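Tartronate semialdehyde reductase (Salmonella typhimurium, PDB 1VPD) probably catalyses the NAD(P)H-dependent reduction of tartronate semialdehyde to D-glycerate, the last step in making D-glycerate from galactarate. Local coordinates at residues A57-C62 and E87-G92; A192-T197 and A293-T298. All coordinates share one frame; numbering follows the deposited sequence.

Contact 1: residues A57-C62 and E87-G92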
ATOM      1  N   ALA A  57      -6.778  23.579  -3.818  1.00 18.22           N
ATOM      2  CA  ALA A  57      -5.657  24.521  -3.892  1.00 18.66           C
ATOM      3  C   ALA A  57      -4.366  23.846  -4.306  1.00 18.64           C
ATOM      4  O   ALA A  57      -3.554  24.429  -5.008  1.00 19.52           O
ATOM      5  CB  ALA A  57      -5.468  25.239  -2.570  1.00 18.84           C
ATOM      6  N   ILE A  58      -4.162  22.596  -3.890  1.00 18.49           N
ATOM      7  CA  ILE A  58      -3.005  21.858  -4.379  1.00 18.04           C
ATOM      8  C   ILE A  58      -3.098  21.681  -5.896  1.00 18.02           C
ATOM      9  O   ILE A  58      -2.128  21.902  -6.602  1.00 18.33           O
ATOM     10  CB  ILE A  58      -2.882  20.514  -3.630  1.00 18.03           C
ATOM     11  CG1 ILE A  58      -2.462  20.819  -2.188  1.00 19.91           C
ATOM     12  CG2 ILE A  58      -1.868  19.617  -4.302  1.00 19.15           C
ATOM     13  CD1 ILE A  58      -2.368  19.637  -1.292  1.00 20.50           C
ATOM     14  N   ALA A  59      -4.279  21.328  -6.387  1.00 18.12           N
ATOM     15  CA  ALA A  59      -4.478  21.100  -7.806  1.00 18.73           C
ATOM     16  C   ALA A  59      -4.330  22.395  -8.616  1.00 19.45           C
ATOM     17  O   ALA A  59      -3.884  22.360  -9.753  1.00 19.93           O
ATOM     18  CB  ALA A  59      -5.841  20.489  -8.045  1.00 18.60           C
ATOM     19  N   GLU A  60      -4.687  23.523  -8.025  1.00 20.37           N
ATOM     20  CA  GLU A  60      -4.506  24.829  -8.684  1.00 21.87           C
ATOM     21  C   GLU A  60      -3.032  25.165  -8.923  1.00 22.52           C
ATOM     22  O   GLU A  60      -2.688  25.888  -9.867  1.00 23.61           O
ATOM     23  CB  GLU A  60      -5.183  25.925  -7.858  1.00 22.18           C
ATOM     24  CG  GLU A  60      -6.694  25.887  -7.989  1.00 24.22           C
ATOM     25  CD  GLU A  60      -7.455  26.756  -7.009  1.00 27.57           C
ATOM     26  OE1 GLU A  60      -6.932  27.114  -5.938  1.00 28.64           O
ATOM     27  OE2 GLU A  60      -8.628  27.053  -7.320  1.00 30.84           O
ATOM     28  N   GLN A  61      -2.159  24.638  -8.072  1.00 22.73           N
ATOM     29  CA  GLN A  61      -0.736  24.935  -8.090  1.00 23.50           C
ATOM     30  C   GLN A  61       0.162  23.873  -8.723  1.00 23.18           C
ATOM     31  O   GLN A  61       1.323  24.155  -9.014  1.00 23.08           O
ATOM     32  CB  GLN A  61      -0.249  25.155  -6.658  1.00 24.49           C
ATOM     33  CG  GLN A  61      -0.922  26.297  -5.924  1.00 27.44           C
ATOM     34  CD  GLN A  61      -0.546  26.298  -4.461  1.00 30.65           C
ATOM     35  OE1 GLN A  61       0.606  26.050  -4.121  1.00 33.17           O
ATOM     36  NE2 GLN A  61      -1.504  26.576  -3.604  1.00 33.03           N
ATOM     37  N   CYS A  62      -0.344  22.653  -8.908  1.00 22.34           N
ATOM     38  CA  CYS A  62       0.500  21.520  -9.306  1.00 22.14           C
ATOM     39  C   CYS A  62      -0.033  20.868 -10.567  1.00 22.19           C
ATOM     40  O   CYS A  62      -1.229  20.633 -10.662  1.00 23.67           O
ATOM     41  CB  CYS A  62       0.543  20.465  -8.182  1.00 21.69           C
ATOM     42  SG  CYS A  62       1.192  21.074  -6.610  1.00 21.80           S
ATOM     43  N   GLU A  87     -12.039  20.228  -8.495  1.00 20.68           N
ATOM     44  CA  GLU A  87     -12.473  21.631  -8.437  1.00 21.45           C
ATOM     45  C   GLU A  87     -11.337  22.621  -8.711  1.00 21.34           C
ATOM     46  O   GLU A  87     -11.609  23.803  -8.999  1.00 21.63           O
ATOM     47  CB  GLU A  87     -13.142  21.925  -7.085  1.00 22.00           C
ATOM     48  CG  GLU A  87     -14.381  21.073  -6.821  1.00 23.96           C
ATOM     49  CD  GLU A  87     -15.129  21.428  -5.543  1.00 28.26           C
ATOM     50  OE1 GLU A  87     -14.683  22.303  -4.778  1.00 29.90           O
ATOM     51  OE2 GLU A  87     -16.198  20.822  -5.300  1.00 32.04           O
ATOM     52  N   GLY A  88     -10.079  22.172  -8.628  1.00 20.63           N
ATOM     53  CA  GLY A  88      -8.933  23.029  -8.873  1.00 21.05           C
ATOM     54  C   GLY A  88      -8.067  22.691 -10.077  1.00 21.32           C
ATOM     55  O   GLY A  88      -7.206  23.482 -10.482  1.00 21.59           O
ATOM     56  N   ALA A  89      -8.275  21.516 -10.654  1.00 21.52           N
ATOM     57  CA  ALA A  89      -7.386  20.994 -11.683  1.00 22.30           C
ATOM     58  C   ALA A  89      -7.766  21.544 -13.051  1.00 23.83           C
ATOM     59  O   ALA A  89      -8.899  21.422 -13.483  1.00 24.87           O
ATOM     60  CB  ALA A  89      -7.463  19.461 -11.727  1.00 21.95           C
ATOM     61  N   LYS A  90      -6.812  22.102 -13.756  1.00 24.80           N
ATOM     62  CA  LYS A  90      -7.106  22.506 -15.130  1.00 25.91           C
ATOM     63  C   LYS A  90      -6.876  21.326 -16.075  1.00 24.37           C
ATOM     64  O   LYS A  90      -6.206  20.338 -15.699  1.00 22.49           O
ATOM     65  CB  LYS A  90      -6.285  23.735 -15.521  0.58 26.67           C
ATOM     66  CG  LYS A  90      -4.781  23.561 -15.526  0.58 29.73           C
ATOM     67  CD  LYS A  90      -4.064  24.942 -15.456  0.58 32.99           C
ATOM     68  CE  LYS A  90      -3.083  25.066 -14.284  0.58 35.11           C
ATOM     69  NZ  LYS A  90      -3.637  25.823 -13.109  0.58 36.40           N
ATOM     70  N   PRO A  91      -7.429  21.393 -17.288  1.00 23.30           N
ATOM     71  CA  PRO A  91      -7.240  20.311 -18.255  1.00 22.47           C
ATOM     72  C   PRO A  91      -5.774  20.033 -18.435  1.00 21.47           C
ATOM     73  O   PRO A  91      -4.968  20.965 -18.494  1.00 21.94           O
ATOM     74  CB  PRO A  91      -7.872  20.876 -19.536  1.00 23.06           C
ATOM     75  CG  PRO A  91      -8.900  21.807 -19.046  1.00 23.23           C
ATOM     76  CD  PRO A  91      -8.277  22.466 -17.855  1.00 23.48           C
ATOM     77  N   GLY A  92      -5.412  18.751 -18.451  1.00 20.32           N
ATOM     78  CA  GLY A  92      -4.048  18.316 -18.603  1.00 20.30           C
ATOM     79  C   GLY A  92      -3.347  17.946 -17.296  1.00 20.21           C
ATOM     80  O   GLY A  92      -2.277  17.345 -17.319  1.00 20.69           O
TER
HETATM   81  O   HOH W   1      -4.872  23.433 -12.234  1.00 44.21           O
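Lys-90 sets CG in the crowded position between its backbone N and carbonyl carbon (chi1 63°). Its chain then bends at chi3 and chi4 (124° and -100°), which curls NZ back to the C-terminal end of helix 55-61. Glu-60 holds CG anti to its carbonyl carbon, beside the backbone N, which lays CG beside Gly-88; the chain beyond it is extended. The contact belongs to the Rossmann-type NAD-binding domain. It joins a helix of that domain to the turn that leads from helix 85-88 to strand 94-97.

The two backbones come close, with the CA atoms of Glu-60 and Gly-88 4.8 Å apart. Gly-88 has no side chain, and a CB there would be tight against both Glu-60 CG and Ala-59 CB. Ala-59 CB points to the turn and rests 3.7 Å from Ala-89 N. It also meets Ala-89 CB at 4.2 Å, a small apolar pair on the buried side. Ala-89 also touches Val-118, while Ile-58 of helix 55-61 packs on Ile-11 and Val-32 of the central sheet. On the exposed side, Glu-60 CA makes a CH...O contact with Gly-88 O at 3.5 Å, and the direct bond from Lys-90 NZ to Glu-60 O is weak.

Ala-59 O and Gly-88 O lie side by side, 3.6 Å apart, and both point to one water. Neither can donate, and the water gives a hydrogen to each of them. The Lys-90 ammonium group, if charged as expected, would also ease the negative potential of these carbonyls. The same water accepts from the Lys-90 backbone N and from Lys-90 NZ, both at 2.8 Å, so four bonds hold it between helix and turn.

Contact 2: residues A192-T197 and A293-T298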
ATOM      1  N   ALA A 192       4.035 -22.542   9.482  1.00 10.29           N
ATOM      2  CA  ALA A 192       5.253 -23.334   9.535  1.00 10.56           C
ATOM      3  C   ALA A 192       6.063 -23.124  10.827  1.00 10.66           C
ATOM      4  O   ALA A 192       6.538 -24.087  11.428  1.00 10.46           O
ATOM      5  CB  ALA A 192       6.111 -23.044   8.329  1.00 10.86           C
ATOM      6  N   LEU A 193       6.244 -21.874  11.228  1.00 11.77           N
ATOM      7  CA  LEU A 193       7.002 -21.578  12.459  1.00 12.03           C
ATOM      8  C   LEU A 193       6.263 -22.080  13.696  1.00 12.08           C
ATOM      9  O   LEU A 193       6.885 -22.603  14.612  1.00 13.21           O
ATOM     10  CB  LEU A 193       7.324 -20.073  12.573  1.00 12.17           C
ATOM     11  CG  LEU A 193       8.301 -19.525  11.546  1.00 13.16           C
ATOM     12  CD1 LEU A 193       8.551 -18.039  11.826  1.00 14.71           C
ATOM     13  CD2 LEU A 193       9.633 -20.263  11.524  1.00 14.42           C
ATOM     14  N   THR A 194       4.936 -21.973  13.713  1.00 12.12           N
ATOM     15  CA  THR A 194       4.154 -22.485  14.833  1.00 11.96           C
ATOM     16  C   THR A 194       4.230 -24.012  14.894  1.00 11.71           C
ATOM     17  O   THR A 194       4.383 -24.579  15.972  1.00 11.57           O
ATOM     18  CB  THR A 194       2.686 -22.030  14.701  0.59 11.96           C
ATOM     19  OG1 THR A 194       2.618 -20.602  14.759  0.59 13.10           O
ATOM     20  CG2 THR A 194       1.854 -22.506  15.877  0.59 11.45           C
ATOM     21  N   LEU A 195       4.181 -24.683  13.743  1.00 11.16           N
ATOM     22  CA  LEU A 195       4.386 -26.131  13.695  1.00 11.00           C
ATOM     23  C   LEU A 195       5.732 -26.530  14.317  1.00 11.11           C
ATOM     24  O   LEU A 195       5.774 -27.396  15.191  1.00 11.28           O
ATOM     25  CB  LEU A 195       4.286 -26.651  12.250  1.00 10.69           C
ATOM     26  CG  LEU A 195       4.689 -28.115  12.051  1.00 10.77           C
ATOM     27  CD1 LEU A 195       3.765 -29.042  12.836  1.00 11.55           C
ATOM     28  CD2 LEU A 195       4.691 -28.483  10.559  1.00 11.52           C
ATOM     29  N   ALA A 196       6.813 -25.895  13.883  1.00 11.85           N
ATOM     30  CA  ALA A 196       8.150 -26.277  14.334  1.00 12.30           C
ATOM     31  C   ALA A 196       8.302 -26.015  15.839  1.00 12.96           C
ATOM     32  O   ALA A 196       8.832 -26.843  16.561  1.00 12.87           O
ATOM     33  CB  ALA A 196       9.189 -25.541  13.577  1.00 12.76           C
ATOM     34  N   THR A 197       7.778 -24.886  16.294  1.00 13.20           N
ATOM     35  CA  THR A 197       7.821 -24.521  17.717  1.00 14.05           C
ATOM     36  C   THR A 197       7.050 -25.529  18.552  1.00 13.79           C
ATOM     37  O   THR A 197       7.531 -25.979  19.600  1.00 14.20           O
ATOM     38  CB  THR A 197       7.230 -23.129  17.931  1.00 14.26           C
ATOM     39  OG1 THR A 197       7.929 -22.170  17.121  1.00 15.66           O
ATOM     40  CG2 THR A 197       7.465 -22.674  19.368  1.00 16.88           C
ATOM     41  N   ALA A 293      -2.859 -23.013  18.223  1.00 12.17           N
ATOM     42  CA  ALA A 293      -1.872 -24.066  18.522  1.00 12.84           C
ATOM     43  C   ALA A 293      -1.400 -24.044  19.980  1.00 13.74           C
ATOM     44  O   ALA A 293      -0.724 -24.973  20.423  1.00 14.47           O
ATOM     45  CB  ALA A 293      -0.684 -23.940  17.614  1.00 12.55           C
ATOM     46  N   LYS A 294      -1.754 -22.994  20.708  1.00 14.91           N
ATOM     47  CA  LYS A 294      -1.331 -22.833  22.114  1.00 15.76           C
ATOM     48  C   LYS A 294       0.184 -22.817  22.303  1.00 16.20           C
ATOM     49  O   LYS A 294       0.734 -23.475  23.205  1.00 17.45           O
ATOM     50  CB  LYS A 294      -1.990 -23.890  23.003  1.00 16.27           C
ATOM     51  CG  LYS A 294      -3.484 -23.847  22.987  1.00 17.38           C
ATOM     52  CD  LYS A 294      -4.057 -22.562  23.551  1.00 19.39           C
ATOM     53  CE  LYS A 294      -5.535 -22.729  23.864  1.00 23.38           C
ATOM     54  NZ  LYS A 294      -6.143 -21.585  24.587  1.00 25.68           N
ATOM     55  N   VAL A 295       0.865 -22.060  21.456  1.00 16.08           N
ATOM     56  CA  VAL A 295       2.299 -21.817  21.602  1.00 17.19           C
ATOM     57  C   VAL A 295       2.643 -20.464  20.988  1.00 17.27           C
ATOM     58  O   VAL A 295       1.994 -20.028  20.041  1.00 18.48           O
ATOM     59  CB  VAL A 295       3.133 -22.968  20.972  1.00 17.98           C
ATOM     60  CG1 VAL A 295       3.044 -22.934  19.462  1.00 18.77           C
ATOM     61  CG2 VAL A 295       4.565 -22.924  21.432  1.00 20.93           C
ATOM     62  N   GLU A 296       3.661 -19.800  21.508  1.00 16.06           N
ATOM     63  CA  GLU A 296       4.114 -18.554  20.935  1.00 16.58           C
ATOM     64  C   GLU A 296       5.434 -18.740  20.201  1.00 16.03           C
ATOM     65  O   GLU A 296       6.301 -19.518  20.619  1.00 15.53           O
ATOM     66  CB  GLU A 296       4.221 -17.482  22.038  1.00 17.79           C
ATOM     67  CG  GLU A 296       2.849 -17.117  22.566  1.00 19.95           C
ATOM     68  CD  GLU A 296       2.852 -15.958  23.554  1.00 23.74           C
ATOM     69  OE1 GLU A 296       3.917 -15.646  24.100  1.00 25.17           O
ATOM     70  OE2 GLU A 296       1.770 -15.368  23.758  1.00 25.26           O
ATOM     71  N   VAL A 297       5.571 -18.018  19.096  1.00 16.13           N
ATOM     72  CA  VAL A 297       6.753 -18.028  18.264  1.00 16.61           C
ATOM     73  C   VAL A 297       7.657 -16.891  18.748  1.00 17.48           C
ATOM     74  O   VAL A 297       7.384 -15.733  18.485  1.00 16.39           O
ATOM     75  CB  VAL A 297       6.374 -17.852  16.784  1.00 16.84           C
ATOM     76  CG1 VAL A 297       7.591 -17.714  15.905  1.00 17.87           C
ATOM     77  CG2 VAL A 297       5.522 -19.055  16.336  1.00 17.10           C
ATOM     78  N   THR A 298       8.706 -17.238  19.480  1.00 18.98           N
ATOM     79  CA  THR A 298       9.531 -16.240  20.177  1.00 20.82           C
ATOM     80  C   THR A 298      11.000 -16.543  19.982  1.00 22.90           C
ATOM     81  O   THR A 298      11.364 -17.613  19.489  1.00 23.47           O
ATOM     82  CB  THR A 298       9.241 -16.234  21.704  1.00 20.94           C
ATOM     83  OG1 THR A 298       9.658 -17.475  22.281  1.00 22.76           O
ATOM     84  CG2 THR A 298       7.782 -16.170  22.027  1.00 21.65           C
TER
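The C-terminal tail of the chain, just after helix 285-293, lies along the last turns of the long helix 170-198. No hydrogen bond crosses between the two segments; methyl groups carry the contact. Thr-194 and Thr-197 both hold CG2 anti to the backbone N. Thr-194 CG2 meets Ala-293 CB tightly at 3.4 Å and slides past Val-295, with CG1 as its nearest methyl. Thr-197 crosses Val-295 obliquely, CG2 to CG2 at 3.6 Å.

Both segments are part of the all-helical C-terminal half of this HIBADH-related reductase. Lys-294 leaves the helix with positive phi (59°). Beyond it the tail is extended, so Val-295 and Val-297 both face the long helix while Glu-296 faces away. Val-297 CG2 lies 3.6 Å from Thr-194 OG1, and its CG1 reaches Leu-193 CB. Val-297 also touches Pro-203 and Val-227.

The threonine hydroxyls turn back to their own helix. Thr-194 OG1 bonds to Ser-190 O. Thr-197 OG1 donates to Leu-193 O at 2.8 Å, from 35° above the carbonyl plane, and that oxygen also accepts Thr-197 N.

Contact 1 and contact 2 lie on opposite sides of the chain's centre. Their centres are about 53 Å apart and their nearest atoms about 41 Å, so they do not touch. Along the chain both segments of contact 1 come first, and contact 2 follows. Contact 1 sits in the N-terminal NAD-binding domain, beside its mainly parallel sheet. Contact 2 sits in the helical half and joins the far end of helix 170-198 to the end of the chain. That long helix begins just after the last sheet strand, 161-166, and carries Lys-175, the predicted active-site residue. The two contacts share no helix or strand, and each joins parts of its own half.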